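Local coordinates for pumilio homolog 23 (Arabidopsis thaliana, PDB 5WZJ), which binds RNA sequence-specifically through a curved array of Pumilio repeats, recognising 18S rRNA and probably regulating translation and mRNA stability, at residues V292-A297 with N324-A329; L253-N258 with N284-L289; E276-M281 with F315-D320; T235-M240 with E245-I250. All coordinates share one frame; numbering follows the deposited sequence.

Contact 1 of 4, residues V292-A297 with N324-A329; sequences VILEVA and NFVIQA. With nucleotides of chain B.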
# COMPACT_ATOMS: atom_id res chain seq x y z
N VAL A 292 -2.45 1.35 -11.88
CA VAL A 292 -3.65 1.90 -11.28
C VAL A 292 -4.85 1.71 -12.20
O VAL A 292 -5.95 1.36 -11.75
CB VAL A 292 -3.44 3.38 -10.91
CG1 VAL A 292 -4.74 3.96 -10.36
CG2 VAL A 292 -2.33 3.50 -9.85
N ILE A 293 -4.66 1.90 -13.51
CA ILE A 293 -5.73 1.63 -14.47
C ILE A 293 -6.28 0.22 -14.28
O ILE A 293 -7.50 0.01 -14.23
CB ILE A 293 -5.22 1.85 -15.91
CG1 ILE A 293 -5.04 3.34 -16.18
CG2 ILE A 293 -6.21 1.25 -16.90
CD1 ILE A 293 -4.33 3.62 -17.49
N LEU A 294 -5.38 -0.76 -14.18
CA LEU A 294 -5.83 -2.15 -14.05
C LEU A 294 -6.53 -2.39 -12.72
O LEU A 294 -7.47 -3.20 -12.66
CB LEU A 294 -4.65 -3.11 -14.23
CG LEU A 294 -4.09 -3.16 -15.65
CD1 LEU A 294 -2.83 -4.02 -15.75
CD2 LEU A 294 -5.17 -3.70 -16.57
N GLU A 295 -6.11 -1.70 -11.66
CA GLU A 295 -6.75 -1.85 -10.36
C GLU A 295 -8.17 -1.31 -10.34
O GLU A 295 -9.02 -1.83 -9.62
CB GLU A 295 -5.94 -1.14 -9.27
CG GLU A 295 -4.72 -1.93 -8.87
CD GLU A 295 -3.71 -1.10 -8.13
OE1 GLU A 295 -4.11 -0.14 -7.43
OE2 GLU A 295 -2.51 -1.44 -8.26
N VAL A 296 -8.44 -0.23 -11.08
CA VAL A 296 -9.78 0.37 -11.07
C VAL A 296 -10.62 0.02 -12.29
O VAL A 296 -11.81 0.38 -12.33
CB VAL A 296 -9.70 1.91 -10.93
CG1 VAL A 296 -8.98 2.27 -9.66
CG2 VAL A 296 -9.03 2.53 -12.17
N ALA A 297 -10.06 -0.69 -13.27
CA ALA A 297 -10.75 -0.88 -14.53
C ALA A 297 -12.04 -1.66 -14.33
O ALA A 297 -12.04 -2.69 -13.64
CB ALA A 297 -9.86 -1.62 -15.53
N ASN A 324 6.98 -5.51 -14.85
CA ASN A 324 6.53 -6.69 -14.12
C ASN A 324 5.52 -6.30 -13.04
O ASN A 324 4.66 -7.11 -12.69
CB ASN A 324 7.71 -7.47 -13.51
CG ASN A 324 8.19 -6.90 -12.20
OD1 ASN A 324 7.76 -7.34 -11.13
ND2 ASN A 324 9.09 -5.91 -12.27
N PHE A 325 5.59 -5.07 -12.54
CA PHE A 325 4.57 -4.63 -11.59
C PHE A 325 3.22 -4.41 -12.27
O PHE A 325 2.18 -4.60 -11.63
CB PHE A 325 5.03 -3.37 -10.86
CG PHE A 325 6.21 -3.60 -9.97
CD1 PHE A 325 6.04 -4.13 -8.69
CD2 PHE A 325 7.50 -3.32 -10.42
CE1 PHE A 325 7.12 -4.35 -7.87
CE2 PHE A 325 8.59 -3.56 -9.61
CZ PHE A 325 8.41 -4.06 -8.32
N VAL A 326 3.22 -4.04 -13.55
CA VAL A 326 1.97 -4.00 -14.31
C VAL A 326 1.40 -5.41 -14.44
O VAL A 326 0.18 -5.61 -14.31
CB VAL A 326 2.18 -3.36 -15.69
CG1 VAL A 326 0.84 -3.25 -16.42
CG2 VAL A 326 2.82 -1.98 -15.56
N ILE A 327 2.25 -6.39 -14.71
CA ILE A 327 1.77 -7.76 -14.81
C ILE A 327 1.19 -8.22 -13.47
O ILE A 327 0.16 -8.90 -13.42
CB ILE A 327 2.89 -8.69 -15.32
CG1 ILE A 327 3.35 -8.25 -16.71
CG2 ILE A 327 2.43 -10.15 -15.35
CD1 ILE A 327 2.17 -8.09 -17.72
N GLN A 328 1.83 -7.82 -12.37
CA GLN A 328 1.29 -8.16 -11.06
C GLN A 328 -0.11 -7.59 -10.87
O GLN A 328 -1.01 -8.28 -10.37
CB GLN A 328 2.22 -7.64 -9.96
CG GLN A 328 3.51 -8.44 -9.79
CD GLN A 328 4.34 -7.89 -8.64
OE1 GLN A 328 3.80 -7.49 -7.61
NE2 GLN A 328 5.66 -7.84 -8.83
N ALA A 329 -0.32 -6.33 -11.26
CA ALA A 329 -1.65 -5.74 -11.20
C ALA A 329 -2.61 -6.46 -12.14
O ALA A 329 -3.76 -6.73 -11.78
CB ALA A 329 -1.59 -4.24 -11.52
P G B 7 14.61 -1.63 -6.95
OP1 G B 7 16.05 -1.44 -7.20
OP2 G B 7 13.93 -1.28 -5.68
O5' G B 7 13.80 -0.78 -8.03
C5' G B 7 14.20 -0.76 -9.39
C4' G B 7 13.24 0.04 -10.23
O4' G B 7 12.03 -0.72 -10.48
C3' G B 7 12.72 1.33 -9.61
O3' G B 7 13.67 2.37 -9.66
C2' G B 7 11.46 1.59 -10.42
O2' G B 7 11.79 2.13 -11.69
C1' G B 7 10.93 0.16 -10.63
N9 G B 7 9.91 -0.17 -9.63
C8 G B 7 10.11 -0.49 -8.30
N7 G B 7 8.99 -0.68 -7.67
C5 G B 7 8.00 -0.47 -8.61
C6 G B 7 6.58 -0.53 -8.50
O6 G B 7 5.92 -0.80 -7.51
N1 G B 7 5.94 -0.25 -9.71
C2 G B 7 6.60 0.07 -10.87
N2 G B 7 5.82 0.33 -11.93
N3 G B 7 7.92 0.14 -10.98
C4 G B 7 8.55 -0.14 -9.83
P U B 6 12.64 -6.86 -3.12
OP1 U B 6 13.10 -8.22 -3.50
OP2 U B 6 12.95 -6.32 -1.79
O5' U B 6 13.17 -5.80 -4.19
C5' U B 6 14.42 -5.94 -4.84
C4' U B 6 14.36 -5.35 -6.23
O4' U B 6 13.61 -6.25 -7.08
C3' U B 6 13.65 -3.99 -6.31
O3' U B 6 14.27 -3.17 -7.30
C2' U B 6 12.24 -4.37 -6.76
O2' U B 6 11.55 -3.35 -7.46
C1' U B 6 12.51 -5.57 -7.66
N1 U B 6 11.39 -6.53 -7.78
C2 U B 6 10.72 -6.61 -8.99
O2 U B 6 11.01 -5.90 -9.95
N3 U B 6 9.70 -7.53 -9.03
C4 U B 6 9.31 -8.38 -8.02
O4 U B 6 8.37 -9.17 -8.21
C5 U B 6 10.05 -8.24 -6.80
C6 U B 6 11.04 -7.34 -6.72
P U B 5 8.31 -3.76 0.47
OP1 U B 5 9.64 -3.69 1.11
OP2 U B 5 7.64 -2.55 -0.08
O5' U B 5 8.37 -4.84 -0.70
C5' U B 5 8.90 -6.14 -0.45
C4' U B 5 9.31 -6.81 -1.74
O4' U B 5 8.12 -7.11 -2.52
C3' U B 5 10.20 -5.97 -2.64
O3' U B 5 11.05 -6.84 -3.37
C2' U B 5 9.20 -5.33 -3.61
O2' U B 5 9.75 -4.93 -4.84
C1' U B 5 8.19 -6.47 -3.78
N1 U B 5 6.83 -6.03 -4.12
C2 U B 5 6.26 -6.61 -5.24
O2 U B 5 6.85 -7.42 -5.93
N3 U B 5 4.98 -6.20 -5.53
C4 U B 5 4.24 -5.29 -4.82
O4 U B 5 3.10 -5.04 -5.21
C5 U B 5 4.89 -4.74 -3.67
C6 U B 5 6.14 -5.13 -3.36
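Two donors converge on Asn324 OD1: N3 of U6 of chain B at 2.9 Å, and more weakly Gln328 NE2, one turn further along the same helix. Asn324 ND2 answers with a bond to U6 O2, so its amide reads the uracil edge with both ends. Gln328 does the same for U5 of chain B; its OE1 accepts an almost straight hydrogen bond from U5 N3 (2.7 Å, 172°), and NE2 reaches back to U5 O2. The two amides are thus linked to each other as well as to the bases, which should limit their freedom to flip. Between them in sequence, the Phe325 ring lays one face under the guanine of G7 of chain B, with C6 about 3.4 Å above the ring centre, while CZ comes within 3.3 Å of U6 O2'. With an alanine in place of Phe325, the guanine of G7 would probably lose the aromatic surface on one of its faces and be held less firmly there. This is the RNA-reading helix of Pumilio repeat 6, and its other flank packs on helix 284-296 of repeat 5. The short segments run parallel (1°), their axes 9.2 Å apart. Leu294 carries that packing: CD1 meets Val326 CG1 at 3.8 Å, the two side chains crossing at about a right angle, and Leu294 CB rests against Ala329 CB at 4.2 Å. Val326 CG1 lies trans to its own backbone N (chi1 -176°), which turns this branch toward the leucine. Alongside, Glu295 OE2 passes Ala329 CB and forms a salt bridge with Arg181.

Contact 2 of 4, residues L253-N258 with N284-L289; sequences LILRCN and NSFSHL. With nucleotides of chain B.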
# COMPACT_ATOMS: atom_id res chain seq x y z
N LEU A 253 -9.46 8.20 -22.61
CA LEU A 253 -8.71 9.43 -22.87
C LEU A 253 -7.24 9.27 -22.46
O LEU A 253 -6.33 9.62 -23.22
CB LEU A 253 -9.35 10.62 -22.14
CG LEU A 253 -10.76 11.06 -22.56
CD1 LEU A 253 -11.33 12.12 -21.61
CD2 LEU A 253 -10.77 11.57 -23.99
N ILE A 254 -7.00 8.73 -21.26
CA ILE A 254 -5.63 8.53 -20.80
C ILE A 254 -4.86 7.59 -21.72
O ILE A 254 -3.67 7.80 -22.00
CB ILE A 254 -5.62 8.00 -19.35
CG1 ILE A 254 -6.22 9.06 -18.41
CG2 ILE A 254 -4.20 7.59 -18.93
CD1 ILE A 254 -6.34 8.59 -16.97
N LEU A 255 -5.52 6.53 -22.20
CA LEU A 255 -4.86 5.54 -23.05
C LEU A 255 -4.86 5.93 -24.52
O LEU A 255 -4.34 5.17 -25.33
CB LEU A 255 -5.53 4.16 -22.89
CG LEU A 255 -5.32 3.50 -21.52
CD1 LEU A 255 -5.98 2.13 -21.44
CD2 LEU A 255 -3.82 3.40 -21.19
N ARG A 256 -5.44 7.08 -24.87
CA ARG A 256 -5.48 7.59 -26.25
C ARG A 256 -6.26 6.68 -27.19
O ARG A 256 -5.93 6.57 -28.37
CB ARG A 256 -4.07 7.83 -26.80
CG ARG A 256 -3.28 8.86 -25.97
CD ARG A 256 -1.80 8.88 -26.30
NE ARG A 256 -1.55 9.14 -27.72
CZ ARG A 256 -1.18 8.21 -28.60
NH1 ARG A 256 -0.97 8.55 -29.88
NH2 ARG A 256 -1.02 6.94 -28.23
N CYS A 257 -7.32 6.01 -26.72
CA CYS A 257 -8.01 5.12 -27.63
C CYS A 257 -9.48 5.50 -27.80
O CYS A 257 -10.34 4.66 -28.07
CB CYS A 257 -7.85 3.65 -27.22
SG CYS A 257 -8.16 3.23 -25.55
N ASN A 258 -9.75 6.80 -27.72
CA ASN A 258 -11.10 7.34 -27.84
C ASN A 258 -11.70 7.18 -29.24
O ASN A 258 -10.98 7.01 -30.22
CB ASN A 258 -11.09 8.82 -27.45
CG ASN A 258 -12.21 9.18 -26.50
OD1 ASN A 258 -12.64 8.35 -25.70
ND2 ASN A 258 -12.69 10.41 -26.59
N ASN A 284 9.07 3.85 -16.61
CA ASN A 284 8.77 3.83 -15.17
C ASN A 284 7.51 4.62 -14.84
O ASN A 284 6.71 4.19 -14.00
CB ASN A 284 9.94 4.35 -14.35
CG ASN A 284 9.61 4.36 -12.85
OD1 ASN A 284 9.49 3.30 -12.24
ND2 ASN A 284 9.42 5.55 -12.29
N SER A 285 7.32 5.78 -15.47
CA SER A 285 6.14 6.59 -15.16
C SER A 285 4.85 5.94 -15.66
O SER A 285 3.84 5.91 -14.95
CB SER A 285 6.30 7.99 -15.74
OG SER A 285 7.38 8.65 -15.11
N PHE A 286 4.85 5.44 -16.91
CA PHE A 286 3.62 4.86 -17.46
C PHE A 286 3.27 3.55 -16.77
O PHE A 286 2.08 3.23 -16.58
CB PHE A 286 3.79 4.65 -18.97
CG PHE A 286 2.52 4.28 -19.69
CD1 PHE A 286 1.36 5.03 -19.51
CD2 PHE A 286 2.50 3.20 -20.56
CE1 PHE A 286 0.19 4.69 -20.20
CE2 PHE A 286 1.33 2.86 -21.25
CZ PHE A 286 0.17 3.61 -21.07
N SER A 287 4.28 2.74 -16.43
CA SER A 287 3.99 1.47 -15.77
C SER A 287 3.24 1.70 -14.47
O SER A 287 2.24 1.02 -14.19
CB SER A 287 5.28 0.67 -15.53
OG SER A 287 6.17 1.37 -14.69
N HIS A 288 3.67 2.69 -13.67
CA HIS A 288 2.91 3.02 -12.46
C HIS A 288 1.48 3.43 -12.78
O HIS A 288 0.54 3.07 -12.05
CB HIS A 288 3.61 4.14 -11.69
CG HIS A 288 4.73 3.69 -10.81
ND1 HIS A 288 6.05 3.80 -11.16
CD2 HIS A 288 4.71 3.13 -9.57
CE1 HIS A 288 6.81 3.35 -10.18
NE2 HIS A 288 6.02 2.93 -9.21
N LEU A 289 1.29 4.20 -13.85
CA LEU A 289 -0.07 4.61 -14.24
C LEU A 289 -0.92 3.40 -14.63
O LEU A 289 -2.09 3.30 -14.24
CB LEU A 289 -0.01 5.61 -15.40
CG LEU A 289 -1.35 6.19 -15.90
CD1 LEU A 289 -2.19 6.72 -14.75
CD2 LEU A 289 -1.08 7.32 -16.89
P G B 7 14.61 -1.63 -6.95
OP1 G B 7 16.05 -1.44 -7.20
OP2 G B 7 13.93 -1.28 -5.68
O5' G B 7 13.80 -0.78 -8.03
C5' G B 7 14.20 -0.76 -9.39
C4' G B 7 13.24 0.04 -10.23
O4' G B 7 12.03 -0.72 -10.48
C3' G B 7 12.72 1.33 -9.61
O3' G B 7 13.67 2.37 -9.66
C2' G B 7 11.46 1.59 -10.42
O2' G B 7 11.79 2.13 -11.69
C1' G B 7 10.93 0.16 -10.63
N9 G B 7 9.91 -0.17 -9.63
C8 G B 7 10.11 -0.49 -8.30
N7 G B 7 8.99 -0.68 -7.67
C5 G B 7 8.00 -0.47 -8.61
C6 G B 7 6.58 -0.53 -8.50
O6 G B 7 5.92 -0.80 -7.51
N1 G B 7 5.94 -0.25 -9.71
C2 G B 7 6.60 0.07 -10.87
N2 G B 7 5.82 0.33 -11.93
N3 G B 7 7.92 0.14 -10.98
C4 G B 7 8.55 -0.14 -9.83
P A B 8 13.73 3.46 -8.47
OP1 A B 8 14.82 4.41 -8.81
OP2 A B 8 13.71 2.80 -7.16
O5' A B 8 12.33 4.18 -8.62
C5' A B 8 11.88 5.09 -7.64
C4' A B 8 11.54 6.39 -8.31
O4' A B 8 10.36 6.21 -9.14
C3' A B 8 11.21 7.55 -7.38
O3' A B 8 12.40 8.23 -6.99
C2' A B 8 10.31 8.41 -8.24
O2' A B 8 11.14 9.14 -9.13
C1' A B 8 9.54 7.35 -9.05
N9 A B 8 8.25 6.91 -8.47
C8 A B 8 7.97 6.30 -7.26
N7 A B 8 6.69 6.02 -7.10
C5 A B 8 6.09 6.44 -8.27
C6 A B 8 4.76 6.42 -8.74
N6 A B 8 3.70 5.95 -8.08
N1 A B 8 4.53 6.93 -9.98
C2 A B 8 5.55 7.42 -10.70
N3 A B 8 6.84 7.50 -10.36
C4 A B 8 7.04 6.97 -9.13
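Ile254 and Leu289 are the nearest backbone points of the two segments, their CA atoms 9.5 Å apart, so side chains do all the bridging. Helix 244-254 ends here in a Schellman motif: Arg256 takes a positive phi of 63°, and the chain turns away from the start of helix 284-296. Ile254 offers its CG2 branch to Leu289 CD2 at 3.7 Å, the two crossing obliquely. Beside them Leu255 CD2 sits at the edge of the Phe286 ring, 4.0 Å from CZ. With chi1 at -170° the Phe286 ring swings away from the backbone N and out to Leu255.

The far flank of helix 284-296, in Pumilio repeat 5, handles RNA. His288 slips between two bases of chain B, with C6 of A8 over one face and C2 of G7 over the other, each near the rim rather than the centre. Its ring is pinned by a bond from ND1 to the Asn284 carbonyl O, 2.9 Å long. Asn284 OD1 receives the ribose O2' of G7 at 2.6 Å, and Ser287 OG accepts a hydrogen bond from G7 N2 at 3.0 Å.

The chemistry is therefore divided by side: a purely apolar seam fixes the helix against its neighbour, while the polar flank senses a ribose hydroxyl and the exocyclic amine of guanine, a group adenine lacks at that position.

Contact 3 of 4, residues E276-M281 with F315-D320; sequences EILESM and FELSVD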
# COMPACT_ATOMS: atom_id res chain seq x y z
N GLU A 276 1.16 0.91 -29.30
CA GLU A 276 1.80 2.03 -28.62
C GLU A 276 1.72 1.89 -27.10
O GLU A 276 2.68 2.21 -26.38
CB GLU A 276 1.16 3.35 -29.07
CG GLU A 276 1.42 3.67 -30.56
CD GLU A 276 0.68 4.91 -31.05
OE1 GLU A 276 1.12 5.50 -32.05
OE2 GLU A 276 -0.35 5.29 -30.45
N ILE A 277 0.57 1.42 -26.59
CA ILE A 277 0.42 1.16 -25.15
C ILE A 277 1.42 0.10 -24.71
O ILE A 277 2.16 0.28 -23.74
CB ILE A 277 -1.03 0.75 -24.83
CG1 ILE A 277 -2.00 1.91 -25.06
CG2 ILE A 277 -1.15 0.27 -23.38
CD1 ILE A 277 -3.46 1.46 -25.06
N LEU A 278 1.48 -1.02 -25.44
CA LEU A 278 2.42 -2.08 -25.12
C LEU A 278 3.86 -1.58 -25.13
O LEU A 278 4.63 -1.89 -24.22
CB LEU A 278 2.25 -3.25 -26.09
CG LEU A 278 3.20 -4.44 -25.89
CD1 LEU A 278 3.01 -5.05 -24.50
CD2 LEU A 278 3.00 -5.51 -26.97
N GLU A 279 4.23 -0.80 -26.15
CA GLU A 279 5.61 -0.32 -26.28
C GLU A 279 6.02 0.66 -25.20
O GLU A 279 7.22 0.84 -24.97
CB GLU A 279 5.82 0.33 -27.65
CG GLU A 279 6.10 -0.65 -28.78
CD GLU A 279 5.99 -0.01 -30.16
OE1 GLU A 279 5.81 1.23 -30.24
OE2 GLU A 279 6.06 -0.76 -31.16
N SER A 280 5.07 1.33 -24.55
CA SER A 280 5.39 2.26 -23.48
C SER A 280 5.38 1.60 -22.11
O SER A 280 5.68 2.27 -21.11
CB SER A 280 4.41 3.44 -23.49
OG SER A 280 4.36 4.06 -24.77
N MET A 281 5.07 0.30 -22.03
CA MET A 281 4.79 -0.36 -20.75
C MET A 281 6.03 -0.51 -19.87
O MET A 281 5.90 -0.75 -18.67
CB MET A 281 4.18 -1.75 -21.01
CG MET A 281 3.40 -2.30 -19.82
SD MET A 281 1.95 -1.27 -19.47
CE MET A 281 0.95 -1.57 -20.93
N PHE A 315 5.28 -12.89 -20.38
CA PHE A 315 6.58 -13.21 -19.81
C PHE A 315 7.59 -12.11 -20.10
O PHE A 315 8.36 -11.73 -19.22
CB PHE A 315 7.10 -14.56 -20.31
CG PHE A 315 8.47 -14.90 -19.79
CD1 PHE A 315 8.67 -15.15 -18.45
CD2 PHE A 315 9.57 -14.89 -20.64
CE1 PHE A 315 9.93 -15.42 -17.95
CE2 PHE A 315 10.84 -15.16 -20.14
CZ PHE A 315 11.02 -15.44 -18.79
N GLU A 316 7.58 -11.58 -21.33
CA GLU A 316 8.49 -10.48 -21.65
C GLU A 316 8.29 -9.30 -20.71
O GLU A 316 9.27 -8.70 -20.24
CB GLU A 316 8.30 -10.02 -23.10
CG GLU A 316 9.24 -8.87 -23.47
CD GLU A 316 8.94 -8.26 -24.83
OE1 GLU A 316 8.24 -8.91 -25.65
OE2 GLU A 316 9.39 -7.12 -25.08
N LEU A 317 7.04 -8.96 -20.41
CA LEU A 317 6.77 -7.85 -19.50
C LEU A 317 7.13 -8.21 -18.05
O LEU A 317 7.56 -7.34 -17.28
CB LEU A 317 5.31 -7.42 -19.62
CG LEU A 317 4.93 -6.83 -20.99
CD1 LEU A 317 3.43 -6.63 -21.12
CD2 LEU A 317 5.67 -5.51 -21.28
N SER A 318 7.02 -9.48 -17.69
CA SER A 318 7.34 -9.93 -16.34
C SER A 318 8.83 -9.89 -16.04
O SER A 318 9.21 -9.86 -14.86
CB SER A 318 6.81 -11.34 -16.11
OG SER A 318 5.40 -11.36 -16.18
N VAL A 319 9.70 -9.90 -17.05
CA VAL A 319 11.13 -9.80 -16.77
C VAL A 319 11.63 -8.37 -16.80
O VAL A 319 12.80 -8.12 -16.48
CB VAL A 319 11.97 -10.67 -17.74
CG1 VAL A 319 11.54 -12.12 -17.65
CG2 VAL A 319 11.85 -10.17 -19.17
N ASP A 320 10.77 -7.41 -17.13
CA ASP A 320 11.19 -6.02 -17.13
C ASP A 320 11.08 -5.41 -15.74
O ASP A 320 10.09 -5.63 -15.02
CB ASP A 320 10.37 -5.21 -18.12
CG ASP A 320 10.75 -3.75 -18.09
OD1 ASP A 320 11.84 -3.43 -18.61
OD2 ASP A 320 9.97 -2.93 -17.54
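Leu317 points its forked end at the other segment and sets one branch against each of two side chains. CD1 meets Leu278 CD1 at 3.8 Å, methyl against methyl, the pair meeting at a slant. The second branch, CD2, touches the root of Met281 instead, 4.1 Å from CB and 4.2 Å from CG, and here the side chains lie roughly perpendicular. Met281 starts out toward Leu317, but it is bent at both chi2 (65°) and chi3 (67°), which curls SD away from the leucine, toward Val326. In Leu278 a chi1 of 178° extends CG opposite the backbone N, a setting that brings its CD1 within reach of Leu317.

Segment 276-281 belongs to Pumilio repeat 5 and segment 315-320 to repeat 6, so these three side chains join equivalent levels of adjacent repeats, each at the end of a short helix that precedes the one reading RNA. The backbones stay well apart, with Met281 CA and Leu317 CA at 7.8 Å, and no hydrogen bond crosses the gap.

Leu317 is buried, packed round by Phe310 from the preceding helix and by Ala323 and Ile327 from the following one. Leu278 lies nearer the surface. Beyond the leucine, Asp320 OD2 accepts from the backbone N of Cys322 and of Ala323, capping the start of helix 323-332.

Contact 4 of 4, residues T235-M240 with E245-I250; sequences TALRLM and EQLLEI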
# COMPACT_ATOMS: atom_id res chain seq x y z
N THR A 235 -3.55 9.39 -8.87
CA THR A 235 -4.42 9.82 -7.78
C THR A 235 -5.86 9.98 -8.27
O THR A 235 -6.80 9.46 -7.65
CB THR A 235 -3.88 11.13 -7.18
OG1 THR A 235 -2.62 10.86 -6.58
CG2 THR A 235 -4.83 11.70 -6.13
N ALA A 236 -6.05 10.62 -9.42
CA ALA A 236 -7.41 10.79 -9.93
C ALA A 236 -8.09 9.44 -10.15
O ALA A 236 -9.26 9.26 -9.79
CB ALA A 236 -7.38 11.60 -11.23
N LEU A 237 -7.38 8.47 -10.73
CA LEU A 237 -8.03 7.19 -11.00
C LEU A 237 -8.42 6.49 -9.70
O LEU A 237 -9.53 5.93 -9.60
CB LEU A 237 -7.12 6.30 -11.84
CG LEU A 237 -6.93 6.70 -13.30
CD1 LEU A 237 -5.68 6.02 -13.87
CD2 LEU A 237 -8.16 6.31 -14.12
N ARG A 238 -7.54 6.51 -8.69
CA ARG A 238 -7.87 5.91 -7.40
C ARG A 238 -9.11 6.53 -6.78
O ARG A 238 -9.94 5.83 -6.19
CB ARG A 238 -6.69 6.04 -6.43
CG ARG A 238 -5.48 5.19 -6.77
CD ARG A 238 -4.43 5.26 -5.67
NE ARG A 238 -3.07 5.41 -6.19
CZ ARG A 238 -2.23 4.41 -6.40
NH1 ARG A 238 -2.60 3.15 -6.14
NH2 ARG A 238 -1.01 4.67 -6.88
N LEU A 239 -9.25 7.86 -6.90
CA LEU A 239 -10.43 8.53 -6.37
C LEU A 239 -11.71 8.14 -7.11
O LEU A 239 -12.80 8.31 -6.57
CB LEU A 239 -10.23 10.06 -6.43
CG LEU A 239 -9.05 10.61 -5.60
CD1 LEU A 239 -8.78 12.07 -5.92
CD2 LEU A 239 -9.30 10.44 -4.10
N MET A 240 -11.60 7.62 -8.33
CA MET A 240 -12.76 7.25 -9.14
C MET A 240 -13.11 5.77 -9.03
O MET A 240 -13.93 5.28 -9.81
CB MET A 240 -12.52 7.62 -10.60
CG MET A 240 -12.55 9.12 -10.88
SD MET A 240 -14.22 9.79 -10.62
CE MET A 240 -13.98 11.51 -11.12
N GLU A 245 -19.11 4.73 -14.72
CA GLU A 245 -19.43 5.59 -15.86
C GLU A 245 -18.36 6.66 -16.08
O GLU A 245 -18.12 7.05 -17.22
CB GLU A 245 -20.82 6.23 -15.68
CG GLU A 245 -20.89 7.47 -14.77
CD GLU A 245 -20.85 7.14 -13.27
OE1 GLU A 245 -20.70 5.95 -12.90
OE2 GLU A 245 -20.98 8.09 -12.47
N GLN A 246 -17.72 7.14 -15.01
CA GLN A 246 -16.61 8.08 -15.18
C GLN A 246 -15.33 7.36 -15.62
O GLN A 246 -14.60 7.86 -16.48
CB GLN A 246 -16.37 8.87 -13.89
CG GLN A 246 -17.59 9.67 -13.43
CD GLN A 246 -17.22 10.88 -12.59
OE1 GLN A 246 -16.58 11.81 -13.08
NE2 GLN A 246 -17.64 10.88 -11.33
N LEU A 247 -15.06 6.19 -15.04
CA LEU A 247 -13.87 5.42 -15.41
C LEU A 247 -13.89 5.07 -16.89
O LEU A 247 -12.86 5.14 -17.56
CB LEU A 247 -13.75 4.16 -14.57
CG LEU A 247 -13.43 4.41 -13.09
CD1 LEU A 247 -13.58 3.14 -12.30
CD2 LEU A 247 -12.01 4.94 -12.99
N LEU A 248 -15.07 4.69 -17.41
CA LEU A 248 -15.21 4.36 -18.83
C LEU A 248 -15.08 5.59 -19.73
O LEU A 248 -14.82 5.45 -20.92
CB LEU A 248 -16.55 3.66 -19.08
CG LEU A 248 -16.66 2.28 -18.41
CD1 LEU A 248 -18.12 1.79 -18.36
CD2 LEU A 248 -15.77 1.26 -19.13
N GLU A 249 -15.25 6.79 -19.18
CA GLU A 249 -14.99 7.99 -19.96
C GLU A 249 -13.53 8.42 -19.87
O GLU A 249 -12.94 8.84 -20.87
CB GLU A 249 -15.91 9.13 -19.50
CG GLU A 249 -16.20 10.21 -20.55
CD GLU A 249 -17.31 9.80 -21.54
OE1 GLU A 249 -17.77 8.63 -21.51
OE2 GLU A 249 -17.71 10.67 -22.34
N ILE A 250 -12.92 8.33 -18.68
CA ILE A 250 -11.60 8.94 -18.50
C ILE A 250 -10.48 8.00 -18.95
O ILE A 250 -9.46 8.46 -19.48
CB ILE A 250 -11.40 9.40 -17.04
CG1 ILE A 250 -11.43 8.23 -16.07
CG2 ILE A 250 -12.44 10.45 -16.66
CD1 ILE A 250 -11.45 8.69 -14.62
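Pumilio repeat 4 folds back on itself where helix 227-239 gives way to helix 244-254, and Met240, just past the first helix, fills the angle against Gln246, Leu247 and Ile250 of the second. The backbones come close here, Met240 CA lying 6.6 Å from Leu247 CA. Each stage of the methionine has its own partner. Met240 CB packs on Leu247 CD2 at 3.6 Å, and Met240 CG on Ile250 CD1 at 3.9 Å. A bend at chi2 (-67°) then turns the thioether across the Gln246 amide, side chain crossing side chain at about a right angle, with Met240 CE 3.3 Å from Gln246 OE1 and Met240 SD 3.7 Å from Gln246 NE2.

OE1 is held from elsewhere by a hydrogen bond with Thr206, while the methionine SD and CE lie over a face of the amide. Putting an alanine in place of Gln246 would probably leave the Thr206 hydroxyl without this partner and open a gap beside the Met240 methyl.

Deeper in, Leu237 and Ile250 lie alongside each other, running in opposite senses, CD2 to CD1 at 4.1 Å. Leu237 CD2 also lies 4.2 Å from Leu247 CD2. Leu209 and Leu213 of helix 202-213 close over Ile250, and Leu205 of the same helix meets Met240. Successive helices packed through a shared apolar core, here with helix 202-213 alongside, are characteristic of the Pumilio superhelix.

Overall arrangement
Following the chain from the N terminus, contact 4 closes first, across only four residues, joining two successive helices of Pumilio repeat 4. Helix 244-254 then runs on into contact 2, whose loop, partly unmodelled, returns at the start of helix 284-296 in repeat 5. Contact 3 opens within that loop, at 276-281, and closes beyond it at 315-320, so contacts 2 and 3 cross. Contact 1 opens further along helix 284-296 and closes at 324-329, crossing contact 3 in turn, while following contact 2 in series. Contacts 1 and 3 both tie repeat 5 to repeat 6. Contacts 4, 2 and 1 also touch one another, through Leu237, Leu289 and Ile293 among others.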